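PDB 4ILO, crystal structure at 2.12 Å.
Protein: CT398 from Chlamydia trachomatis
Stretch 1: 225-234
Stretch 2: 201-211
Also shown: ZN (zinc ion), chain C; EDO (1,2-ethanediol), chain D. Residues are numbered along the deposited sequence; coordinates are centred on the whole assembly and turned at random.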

ATOM      1  N   PHE A 225     -35.874 -12.559  22.137  1.00 29.87           N
ATOM      2  CA  PHE A 225     -34.461 -12.229  22.005  1.00 26.71           C
ATOM      3  C   PHE A 225     -33.664 -12.920  23.100  1.00 25.20           C
ATOM      4  O   PHE A 225     -34.155 -13.101  24.224  1.00 22.47           O
ATOM      5  CB  PHE A 225     -34.277 -10.724  22.174  1.00 25.49           C
ATOM      6  CG  PHE A 225     -35.176  -9.935  21.314  1.00 22.86           C
ATOM      7  CD1 PHE A 225     -34.904  -9.805  19.962  1.00 21.44           C
ATOM      8  CD2 PHE A 225     -36.334  -9.361  21.840  1.00 23.86           C
ATOM      9  CE1 PHE A 225     -35.744  -9.060  19.150  1.00 24.97           C
ATOM     10  CE2 PHE A 225     -37.212  -8.629  21.033  1.00 22.61           C
ATOM     11  CZ  PHE A 225     -36.922  -8.477  19.687  1.00 21.97           C
ATOM     12  N   CYS A 226     -32.430 -13.312  22.761  1.00 21.02           N
ATOM     13  CA  CYS A 226     -31.521 -13.873  23.749  1.00 22.35           C
ATOM     14  C   CYS A 226     -31.297 -12.856  24.865  1.00 28.51           C
ATOM     15  O   CYS A 226     -30.992 -11.679  24.604  1.00 21.26           O
ATOM     16  CB  CYS A 226     -30.164 -14.205  23.091  1.00 21.31           C
ATOM     17  SG  CYS A 226     -28.971 -14.946  24.246  1.00 23.61           S
ATOM     18  N   GLU A 227     -31.434 -13.323  26.112  1.00 28.78           N
ATOM     19  CA  GLU A 227     -31.275 -12.468  27.284  1.00 33.00           C
ATOM     20  C   GLU A 227     -29.832 -12.002  27.477  1.00 40.42           C
ATOM     21  O   GLU A 227     -29.600 -11.065  28.256  1.00 39.75           O
ATOM     22  CB  GLU A 227     -31.766 -13.205  28.528  1.00 33.25           C
ATOM     23  CG  GLU A 227     -33.282 -13.420  28.549  1.00 35.88           C
ATOM     24  CD  GLU A 227     -33.781 -13.832  29.920  1.00 39.62           C
ATOM     25  OE1 GLU A 227     -34.161 -12.926  30.690  1.00 48.24           O
ATOM     26  OE2 GLU A 227     -33.777 -15.047  30.233  1.00 37.93           O
ATOM     27  N   HIS A 228     -28.871 -12.598  26.768  1.00 26.45           N
ATOM     28  CA  HIS A 228     -27.460 -12.222  26.915  1.00 28.89           C
ATOM     29  C   HIS A 228     -26.867 -11.511  25.715  1.00 27.82           C
ATOM     30  O   HIS A 228     -26.140 -10.529  25.893  1.00 32.22           O
ATOM     31  CB  HIS A 228     -26.642 -13.460  27.293  1.00 30.83           C
ATOM     32  CG  HIS A 228     -27.247 -14.184  28.462  1.00 44.54           C
ATOM     33  ND1 HIS A 228     -26.842 -13.974  29.763  1.00 47.27           N
ATOM     34  CD2 HIS A 228     -28.300 -15.033  28.531  1.00 38.94           C
ATOM     35  CE1 HIS A 228     -27.586 -14.698  30.579  1.00 39.85           C
ATOM     36  NE2 HIS A 228     -28.474 -15.356  29.856  1.00 40.97           N
ATOM     37  N   CYS A 229     -27.159 -11.940  24.489  1.00 22.16           N
ATOM     38  CA  CYS A 229     -26.587 -11.272  23.332  1.00 27.83           C
ATOM     39  C   CYS A 229     -27.590 -10.443  22.553  1.00 21.08           C
ATOM     40  O   CYS A 229     -27.183  -9.698  21.666  1.00 20.99           O
ATOM     41  CB  CYS A 229     -25.901 -12.278  22.391  1.00 28.49           C
ATOM     42  SG  CYS A 229     -27.013 -13.372  21.397  1.00 21.13           S
ATOM     43  N   SER A 230     -28.885 -10.566  22.833  1.00 23.12           N
ATOM     44  CA  SER A 230     -29.959  -9.769  22.208  1.00 26.85           C
ATOM     45  C   SER A 230     -30.320 -10.232  20.793  1.00 28.20           C
ATOM     46  O   SER A 230     -31.229  -9.603  20.171  1.00 24.48           O
ATOM     47  CB  SER A 230     -29.655  -8.257  22.142  1.00 34.12           C
ATOM     48  OG  SER A 230     -29.531  -7.678  23.438  1.00 36.54           O
ATOM     49  N   ARG A 231     -29.677 -11.265  20.252  1.00 20.36           N
ATOM     50  CA  ARG A 231     -30.094 -11.810  18.974  1.00 20.32           C
ATOM     51  C   ARG A 231     -31.526 -12.349  19.051  1.00 20.43           C
ATOM     52  O   ARG A 231     -32.019 -12.709  20.122  1.00 20.54           O
ATOM     53  CB  ARG A 231     -29.181 -12.958  18.578  1.00 20.49           C
ATOM     54  CG  ARG A 231     -27.730 -12.513  18.265  1.00 20.51           C
ATOM     55  CD  ARG A 231     -26.933 -13.691  17.757  1.00 22.15           C
ATOM     56  NE  ARG A 231     -25.680 -13.280  17.114  1.00 20.89           N
ATOM     57  CZ  ARG A 231     -24.575 -12.963  17.775  1.00 24.08           C
ATOM     58  NH1 ARG A 231     -24.557 -12.968  19.099  1.00 21.10           N
ATOM     59  NH2 ARG A 231     -23.482 -12.612  17.100  1.00 21.22           N
ATOM     60  N   ILE A 232     -32.173 -12.434  17.886  1.00 24.99           N
ATOM     61  CA  ILE A 232     -33.517 -13.025  17.769  1.00 30.63           C
ATOM     62  C   ILE A 232     -33.399 -14.547  17.786  1.00 27.82           C
ATOM     63  O   ILE A 232     -32.661 -15.125  16.980  1.00 22.18           O
ATOM     64  CB  ILE A 232     -34.189 -12.566  16.463  1.00 21.21           C
ATOM     65  CG1 ILE A 232     -34.458 -11.065  16.506  1.00 21.71           C
ATOM     66  CG2 ILE A 232     -35.481 -13.375  16.206  1.00 21.76           C
ATOM     67  CD1 ILE A 232     -34.555 -10.413  15.147  1.00 21.38           C
ATOM     68  N   LEU A 233     -34.146 -15.204  18.679  1.00 21.55           N
ATOM     69  CA  LEU A 233     -34.122 -16.659  18.785  1.00 22.20           C
ATOM     70  C   LEU A 233     -35.386 -17.256  18.164  1.00 36.42           C
ATOM     71  O   LEU A 233     -36.484 -16.680  18.235  1.00 22.87           O
ATOM     72  CB  LEU A 233     -34.063 -17.105  20.254  1.00 22.40           C
ATOM     73  CG  LEU A 233     -32.816 -16.920  21.126  1.00 22.17           C
ATOM     74  CD1 LEU A 233     -33.152 -17.156  22.580  1.00 22.53           C
ATOM     75  CD2 LEU A 233     -31.666 -17.889  20.695  1.00 22.57           C
ATOM     76  N   TYR A 234     -35.236 -18.449  17.595  1.00 29.82           N
ATOM     77  CA  TYR A 234     -36.369 -19.142  17.004  1.00 30.99           C
ATOM     78  C   TYR A 234     -36.167 -20.641  17.183  1.00 31.67           C
ATOM     79  O   TYR A 234     -35.080 -21.108  17.522  1.00 36.05           O
ATOM     80  CB  TYR A 234     -36.559 -18.774  15.530  1.00 24.78           C
ATOM     81  CG  TYR A 234     -35.536 -19.421  14.603  1.00 26.67           C
ATOM     82  CD1 TYR A 234     -34.328 -18.780  14.313  1.00 24.46           C
ATOM     83  CD2 TYR A 234     -35.779 -20.663  14.004  1.00 26.51           C
ATOM     84  CE1 TYR A 234     -33.369 -19.347  13.448  1.00 26.69           C
ATOM     85  CE2 TYR A 234     -34.822 -21.246  13.123  1.00 27.04           C
ATOM     86  CZ  TYR A 234     -33.622 -20.582  12.861  1.00 27.30           C
ATOM     87  OH  TYR A 234     -32.677 -21.130  12.025  1.00 27.26           O
TER
HETATM   88 ZN    ZN C 301     -27.227 -15.223  22.737  1.00 12.55          ZN
HETATM   89  C1  EDO D 302     -39.858 -16.700  18.592  1.00 31.80           C
HETATM   90  O1  EDO D 302     -40.322 -17.852  17.880  1.00 29.47           O
HETATM   91  C2  EDO D 302     -39.352 -15.710  17.557  1.00 27.40           C
HETATM   92  O2  EDO D 302     -38.490 -14.800  18.243  1.00 23.16           O
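Stretch 2, residues 201-211: VCSGCHIALTP

How do the two backbones lie on each other? Each is mostly loop or turn, with strand at 201-202 in stretch 2 and at 232-234 in stretch 1. Each forms a tight cysteine turn, closed by Cys-202 N to Ile-207 O (2.9 Å) in one and Cys-226 N to Arg-231 O (2.7 Å) in the other. Cys-202 lies nearest Cys-226 (CA to CA 6.7 Å) and Cys-205 nearest Cys-229 (CA to CA 6.4 Å).

What holds the turns together, when no direct hydrogen bond crosses between them? A zinc ion does: ZN lies 2.3 Å from each SG of Cys-202, Cys-205, Cys-226 and Cys-229. Both chi1 values match between turns: t for Cys-202 and Cys-226, p for Cys-205 and Cys-229.

What packs around the metal? Leu-233 CD2 lies 3.9 Å from Cys-202 SG, and its CD1 is 3.7 Å from Leu-209 CD2. Arg-231 CD rests 3.9 Å from Gly-204 CA, where a CB would clash with it.

How is the exposed margin closed? Ile-207 CG2 sits over one face of the His-228 ring, 3.4 Å from CD2. A water then links His-228 NE2 (2.9 Å from its O) with Ala-208 O (2.7 Å from the same O).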

ATOM      1  N   VAL A 201     -29.282 -23.939  24.229  1.00 35.17           N
ATOM      2  CA  VAL A 201     -28.538 -22.684  24.360  1.00 31.26           C
ATOM      3  C   VAL A 201     -28.775 -21.800  23.130  1.00 25.85           C
ATOM      4  O   VAL A 201     -29.274 -22.242  22.092  1.00 28.80           O
ATOM      5  CB  VAL A 201     -27.016 -22.869  24.623  1.00 30.08           C
ATOM      6  CG1 VAL A 201     -26.764 -23.975  25.623  1.00 35.46           C
ATOM      7  CG2 VAL A 201     -26.252 -23.170  23.334  1.00 33.56           C
ATOM      8  N   CYS A 202     -28.428 -20.516  23.274  1.00 26.58           N
ATOM      9  CA  CYS A 202     -28.413 -19.594  22.144  1.00 27.02           C
ATOM     10  C   CYS A 202     -27.262 -19.997  21.237  1.00 31.35           C
ATOM     11  O   CYS A 202     -26.130 -20.126  21.703  1.00 31.71           O
ATOM     12  CB  CYS A 202     -28.210 -18.169  22.654  1.00 28.09           C
ATOM     13  SG  CYS A 202     -27.994 -16.911  21.384  1.00 26.19           S
ATOM     14  N   SER A 203     -27.541 -20.235  19.961  1.00 25.60           N
ATOM     15  CA  SER A 203     -26.470 -20.653  19.071  1.00 30.84           C
ATOM     16  C   SER A 203     -25.632 -19.476  18.600  1.00 28.50           C
ATOM     17  O   SER A 203     -24.565 -19.679  18.027  1.00 28.86           O
ATOM     18  CB  SER A 203     -27.026 -21.464  17.902  1.00 37.35           C
ATOM     19  OG  SER A 203     -27.716 -20.653  16.992  1.00 34.73           O
ATOM     20  N   GLY A 204     -26.081 -18.254  18.854  1.00 33.58           N
ATOM     21  CA  GLY A 204     -25.271 -17.075  18.625  1.00 26.41           C
ATOM     22  C   GLY A 204     -24.177 -16.855  19.659  1.00 29.00           C
ATOM     23  O   GLY A 204     -23.038 -16.555  19.291  1.00 30.27           O
ATOM     24  N   CYS A 205     -24.493 -16.993  20.950  1.00 32.16           N
ATOM     25  CA  CYS A 205     -23.526 -16.713  22.013  1.00 28.67           C
ATOM     26  C   CYS A 205     -23.210 -17.929  22.875  1.00 28.15           C
ATOM     27  O   CYS A 205     -22.252 -17.878  23.651  1.00 35.02           O
ATOM     28  CB  CYS A 205     -24.030 -15.555  22.903  1.00 24.32           C
ATOM     29  SG  CYS A 205     -25.428 -15.936  24.051  1.00 28.74           S
ATOM     30  N   HIS A 206     -23.984 -19.014  22.751  1.00 26.65           N
ATOM     31  CA  HIS A 206     -23.812 -20.288  23.466  1.00 28.85           C
ATOM     32  C   HIS A 206     -24.207 -20.221  24.936  1.00 26.37           C
ATOM     33  O   HIS A 206     -23.850 -21.097  25.719  1.00 34.28           O
ATOM     34  CB  HIS A 206     -22.426 -20.929  23.269  1.00 28.25           C
ATOM     35  CG  HIS A 206     -22.199 -21.435  21.878  1.00 38.45           C
ATOM     36  ND1 HIS A 206     -23.157 -21.351  20.887  1.00 41.34           N
ATOM     37  CD2 HIS A 206     -21.126 -22.027  21.308  1.00 35.08           C
ATOM     38  CE1 HIS A 206     -22.679 -21.866  19.767  1.00 31.75           C
ATOM     39  NE2 HIS A 206     -21.452 -22.290  19.999  1.00 36.29           N
ATOM     40  N   ILE A 207     -24.971 -19.244  25.333  1.00 25.38           N
ATOM     41  CA  ILE A 207     -25.444 -19.173  26.709  1.00 25.89           C
ATOM     42  C   ILE A 207     -26.824 -19.849  26.793  1.00 33.15           C
ATOM     43  O   ILE A 207     -27.696 -19.631  25.936  1.00 26.03           O
ATOM     44  CB  ILE A 207     -25.422 -17.710  27.205  1.00 45.98           C
ATOM     45  CG1 ILE A 207     -23.946 -17.208  27.187  1.00 29.41           C
ATOM     46  CG2 ILE A 207     -26.061 -17.562  28.599  1.00 27.70           C
ATOM     47  CD1 ILE A 207     -23.704 -15.803  27.775  1.00 32.22           C
ATOM     48  N   ALA A 208     -26.991 -20.737  27.779  1.00 27.11           N
ATOM     49  CA  ALA A 208     -28.226 -21.514  27.909  1.00 40.87           C
ATOM     50  C   ALA A 208     -29.424 -20.634  28.275  1.00 34.83           C
ATOM     51  O   ALA A 208     -29.321 -19.681  29.058  1.00 29.20           O
ATOM     52  CB  ALA A 208     -28.064 -22.594  28.981  1.00 41.13           C
ATOM     53  N   LEU A 209     -30.577 -20.959  27.707  1.00 41.65           N
ATOM     54  CA  LEU A 209     -31.791 -20.253  28.082  1.00 40.99           C
ATOM     55  C   LEU A 209     -32.371 -20.868  29.345  1.00 41.05           C
ATOM     56  O   LEU A 209     -32.244 -22.078  29.595  1.00 36.69           O
ATOM     57  CB  LEU A 209     -32.832 -20.378  26.986  1.00 31.70           C
ATOM     58  CG  LEU A 209     -32.624 -19.694  25.642  1.00 28.52           C
ATOM     59  CD1 LEU A 209     -31.335 -20.159  24.860  1.00 29.44           C
ATOM     60  CD2 LEU A 209     -33.871 -20.020  24.861  1.00 26.58           C
ATOM     61  N   THR A 210     -33.001 -20.026  30.156  1.00 41.79           N
ATOM     62  CA  THR A 210     -33.838 -20.571  31.212  1.00 42.79           C
ATOM     63  C   THR A 210     -34.996 -21.338  30.563  1.00 41.69           C
ATOM     64  O   THR A 210     -35.438 -21.004  29.457  1.00 37.09           O
ATOM     65  CB  THR A 210     -34.389 -19.451  32.106  1.00 43.15           C
ATOM     66  OG1 THR A 210     -35.359 -18.698  31.378  1.00 35.66           O
ATOM     67  CG2 THR A 210     -33.269 -18.509  32.610  1.00 29.68           C
ATOM     68  N   PRO A 211     -35.497 -22.386  31.218  1.00 48.63           N
ATOM     69  CA  PRO A 211     -36.652 -23.115  30.639  1.00 47.02           C
ATOM     70  C   PRO A 211     -37.852 -22.222  30.347  1.00 41.41           C
ATOM     71  O   PRO A 211     -38.560 -22.417  29.350  1.00 35.44           O
ATOM     72  CB  PRO A 211     -36.959 -24.181  31.695  1.00 48.30           C
ATOM     73  CG  PRO A 211     -36.380 -23.622  32.977  1.00 51.20           C
ATOM     74  CD  PRO A 211     -35.151 -22.854  32.570  1.00 48.83           C
TER
HETATM   75  O   HOH W   1     -30.232 -17.547  30.389  1.00 27.42           O
HETATM   76  O   HOH W   2     -32.661 -17.081  29.297  1.00 24.03           O